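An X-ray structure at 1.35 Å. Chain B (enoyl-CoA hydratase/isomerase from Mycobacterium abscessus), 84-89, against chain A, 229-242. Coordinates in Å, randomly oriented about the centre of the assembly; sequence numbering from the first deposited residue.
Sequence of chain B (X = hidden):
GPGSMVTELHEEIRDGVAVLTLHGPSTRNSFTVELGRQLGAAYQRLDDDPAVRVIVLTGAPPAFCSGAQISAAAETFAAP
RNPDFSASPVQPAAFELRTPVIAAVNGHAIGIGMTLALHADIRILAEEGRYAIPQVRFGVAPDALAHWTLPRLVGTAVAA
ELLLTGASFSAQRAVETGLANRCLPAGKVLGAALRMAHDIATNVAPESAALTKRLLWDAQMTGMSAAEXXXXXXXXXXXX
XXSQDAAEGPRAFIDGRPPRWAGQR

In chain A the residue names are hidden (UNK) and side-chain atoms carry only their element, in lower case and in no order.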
# COMPACT_ATOMS: atom_id res chain seq x y z
N ASP B 84 -2.97 18.14 29.09
CA ASP B 84 -2.58 16.79 28.65
C ASP B 84 -3.37 16.28 27.44
O ASP B 84 -3.36 15.08 27.14
CB ASP B 84 -2.68 15.79 29.80
CG ASP B 84 -1.65 16.06 30.89
OD1 ASP B 84 -0.43 15.93 30.62
OD2 ASP B 84 -2.07 16.39 32.01
N PHE B 85 -4.04 17.20 26.74
CA PHE B 85 -4.70 16.87 25.49
C PHE B 85 -3.78 16.10 24.54
O PHE B 85 -2.62 16.46 24.36
CB PHE B 85 -5.20 18.12 24.78
CG PHE B 85 -5.67 17.85 23.38
CD1 PHE B 85 -6.94 17.35 23.16
CD2 PHE B 85 -4.80 18.02 22.29
CE1 PHE B 85 -7.37 17.03 21.87
CE2 PHE B 85 -5.21 17.70 21.01
CZ PHE B 85 -6.49 17.20 20.79
N SER B 86 -4.32 15.05 23.93
CA SER B 86 -3.64 14.35 22.84
C SER B 86 -4.63 14.00 21.75
O SER B 86 -5.78 13.63 22.04
CB SER B 86 -3.00 13.06 23.38
OG SER B 86 -2.36 12.35 22.34
N ALA B 87 -4.18 14.05 20.51
CA ALA B 87 -4.98 13.49 19.41
C ALA B 87 -4.94 11.97 19.36
O ALA B 87 -5.64 11.35 18.53
CB ALA B 87 -4.59 14.10 18.04
N SER B 88 -4.16 11.36 20.27
CA SER B 88 -4.11 9.91 20.45
C SER B 88 -4.62 9.55 21.86
O SER B 88 -3.81 9.34 22.75
CB SER B 88 -2.69 9.35 20.24
OG SER B 88 -2.34 9.37 18.86
N PRO B 89 -5.95 9.50 22.06
CA PRO B 89 -6.49 9.37 23.43
C PRO B 89 -6.51 7.90 23.92
O PRO B 89 -6.92 7.65 25.05
CB PRO B 89 -7.89 9.93 23.29
CG PRO B 89 -8.27 9.65 21.90
CD PRO B 89 -7.00 9.77 21.07
N UNK A 229 4.35 11.31 13.77
CA UNK A 229 3.04 11.62 13.20
C UNK A 229 2.02 11.88 14.32
O UNK A 229 1.22 12.83 14.24
c UNK A 229 2.53 10.51 12.25
c UNK A 229 1.14 10.88 11.71
c UNK A 229 3.49 10.33 11.07
N UNK A 230 2.04 11.05 15.37
CA UNK A 230 1.08 11.23 16.47
C UNK A 230 1.26 12.59 17.13
O UNK A 230 0.29 13.29 17.45
c UNK A 230 1.23 10.12 17.49
N UNK A 231 2.52 12.99 17.33
CA UNK A 231 2.81 14.31 17.91
C UNK A 231 2.33 15.43 16.99
O UNK A 231 1.78 16.42 17.47
c UNK A 231 4.28 14.46 18.23
N UNK A 232 2.51 15.30 15.68
CA UNK A 232 2.03 16.36 14.79
C UNK A 232 0.52 16.44 14.72
O UNK A 232 -0.01 17.53 14.60
n UNK A 232 5.01 17.73 8.98
c UNK A 232 2.41 17.71 12.77
n UNK A 232 2.95 18.56 8.49
c UNK A 232 3.80 18.04 9.37
c UNK A 232 2.66 16.34 13.38
c UNK A 232 2.24 17.94 11.31
n UNK A 232 3.51 17.77 10.66
N UNK A 233 -0.18 15.31 14.82
CA UNK A 233 -1.63 15.36 14.90
C UNK A 233 -2.04 16.15 16.13
O UNK A 233 -2.95 17.00 16.06
o UNK A 233 -2.97 11.30 14.99
o UNK A 233 -3.09 11.17 12.79
c UNK A 233 -2.22 13.17 13.70
c UNK A 233 -2.81 11.79 13.85
c UNK A 233 -2.22 13.96 15.01
N UNK A 234 -1.39 15.92 17.27
CA UNK A 234 -1.70 16.72 18.47
C UNK A 234 -1.46 18.21 18.24
O UNK A 234 -2.32 19.04 18.59
c UNK A 234 -0.95 16.18 19.67
o UNK A 234 -1.46 14.86 19.93
c UNK A 234 -1.16 17.03 20.91
N UNK A 235 -0.30 18.55 17.67
CA UNK A 235 0.05 19.96 17.45
C UNK A 235 -0.91 20.60 16.44
O UNK A 235 -1.38 21.73 16.65
c UNK A 235 1.52 20.08 16.97
N UNK A 236 -1.24 19.88 15.37
CA UNK A 236 -2.23 20.38 14.41
C UNK A 236 -3.61 20.55 15.05
O UNK A 236 -4.30 21.54 14.75
o UNK A 236 -1.07 18.71 11.34
c UNK A 236 -1.14 19.54 12.25
o UNK A 236 -0.29 20.44 12.42
c UNK A 236 -2.33 19.44 13.20
N UNK A 237 -4.00 19.62 15.91
CA UNK A 237 -5.26 19.77 16.65
C UNK A 237 -5.24 21.01 17.53
O UNK A 237 -6.25 21.70 17.61
c UNK A 237 -6.94 16.04 15.17
c UNK A 237 -6.43 17.55 16.70
n UNK A 237 -8.05 16.34 15.84
c UNK A 237 -5.58 18.52 17.46
c UNK A 237 -7.76 17.27 16.80
n UNK A 237 -5.95 16.77 15.67
N UNK A 238 -4.13 21.30 18.21
CA UNK A 238 -4.10 22.53 19.02
C UNK A 238 -4.27 23.75 18.12
O UNK A 238 -5.00 24.68 18.50
c UNK A 238 -3.84 21.65 21.97
c UNK A 238 -1.35 21.78 21.71
c UNK A 238 -2.67 21.56 20.99
c UNK A 238 -2.82 22.60 19.87
N UNK A 239 -3.65 23.76 16.96
CA UNK A 239 -3.81 24.86 16.00
C UNK A 239 -5.26 24.99 15.54
O UNK A 239 -5.81 26.10 15.56
n UNK A 239 -1.07 28.33 12.58
c UNK A 239 -1.57 27.73 11.50
n UNK A 239 -1.94 26.45 11.54
c UNK A 239 -2.88 24.66 14.81
c UNK A 239 -1.82 25.59 12.72
c UNK A 239 -2.97 25.72 13.71
n UNK A 239 -1.71 28.42 10.37
N UNK A 240 -5.88 23.88 15.16
CA UNK A 240 -7.27 23.89 14.69
C UNK A 240 -8.27 24.20 15.79
O UNK A 240 -9.20 25.01 15.59
c UNK A 240 -6.87 20.79 12.42
c UNK A 240 -6.82 22.29 12.77
c UNK A 240 -7.61 22.54 14.06
c UNK A 240 -7.32 23.15 11.60
N UNK A 241 -8.09 23.59 16.95
CA UNK A 241 -9.02 23.84 18.06
C UNK A 241 -8.89 25.26 18.62
O UNK A 241 -9.80 25.73 19.31
c UNK A 241 -8.84 22.78 19.15
c UNK A 241 -9.21 21.39 18.70
c UNK A 241 -7.35 20.61 20.66
s UNK A 241 -8.90 20.12 19.93
N UNK A 242 -7.77 25.92 18.36
CA UNK A 242 -7.60 27.31 18.77
C UNK A 242 -8.16 28.30 17.77
O UNK A 242 -7.94 29.51 17.93
O HOH W 1 -2.21 11.73 17.62

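Position 229 has three side-chain carbons, the first carrying the other two, and lies out of reach of chain B: A:Val229. Positions 230 and 231 each have one carbon. At 230 the CB lies 3.9 Å from B:Ser88 OG, while at 231 it points away; they are A:Ala230 and A:Ala231. Position 232 runs through three carbons and a nitrogen to a carbon bearing two more nitrogens, a guanidinium without contact here: A:Arg232.

At 233 three carbons end in two oxygens, and the CB lies 3.8 Å from B:Ala87 CB. Two terminal oxygens make it a carboxylate, and the third carbon makes it longer than aspartate: A:Glu233. Position 234 branches at its first carbon into one oxygen and one carbon. The oxygen lies 2.9 Å from B:Ala87 N, and the branching identifies A:Thr234. Position 235, a lone carbon pointing away, is A:Ala235. At 236 two carbons end in two oxygens, out of reach of chain B; carboxylate and amide differ only by element here, and two oxygens mean A:Asp236.

Position 237 carries one carbon and a five-membered ring of three carbons and two nitrogens, an imidazole; B:Ala87 CB sits over one ring face, 4.2 Å from the centroid. This is A:His237, whose ND1 donates to A:Glu233 O at 3.0 Å, one turn earlier. Position 238 has four carbons forked at the second, one branch-end carbon lying 3.8 Å from B:Phe85 CD2, the pattern of A:Leu238. Position 239 repeats the guanidinium pattern, without contact: A:Arg239. Position 240, again four carbons forked at the second, is A:Leu240, also out of reach. An unbranched run of two carbons, sulfur and carbon at 241, its terminal carbon 3.5 Å from B:Phe85 CZ, can only be A:Met241. Position 242 has no side-chain atoms and leaves helical phi/psi: A:Gly242.

The contact joins an irregular segment to a helix. Its direct polar anchor is B:Ala87 N donating to A:Thr234 OG1 (2.9 Å, 167°), a nearly linear bond that holds the backbone against the helix while B:Ala87 CB points toward it. Beside this, water 1 accepts from B:Ser88 OG (2.7 Å) and donates to A:Ala230 O (3.0 Å) and A:Glu233 OE1 (2.8 Å). Further along, A:Met241 CE packs over one face of B:Phe85, 3.6 Å from the ring centroid and 16° off its normal, whereas A:His237 CB meets the ring edge, 3.7 Å from B:Phe85 CE2.

Chain A 229-242: VAARETADHLRLMG
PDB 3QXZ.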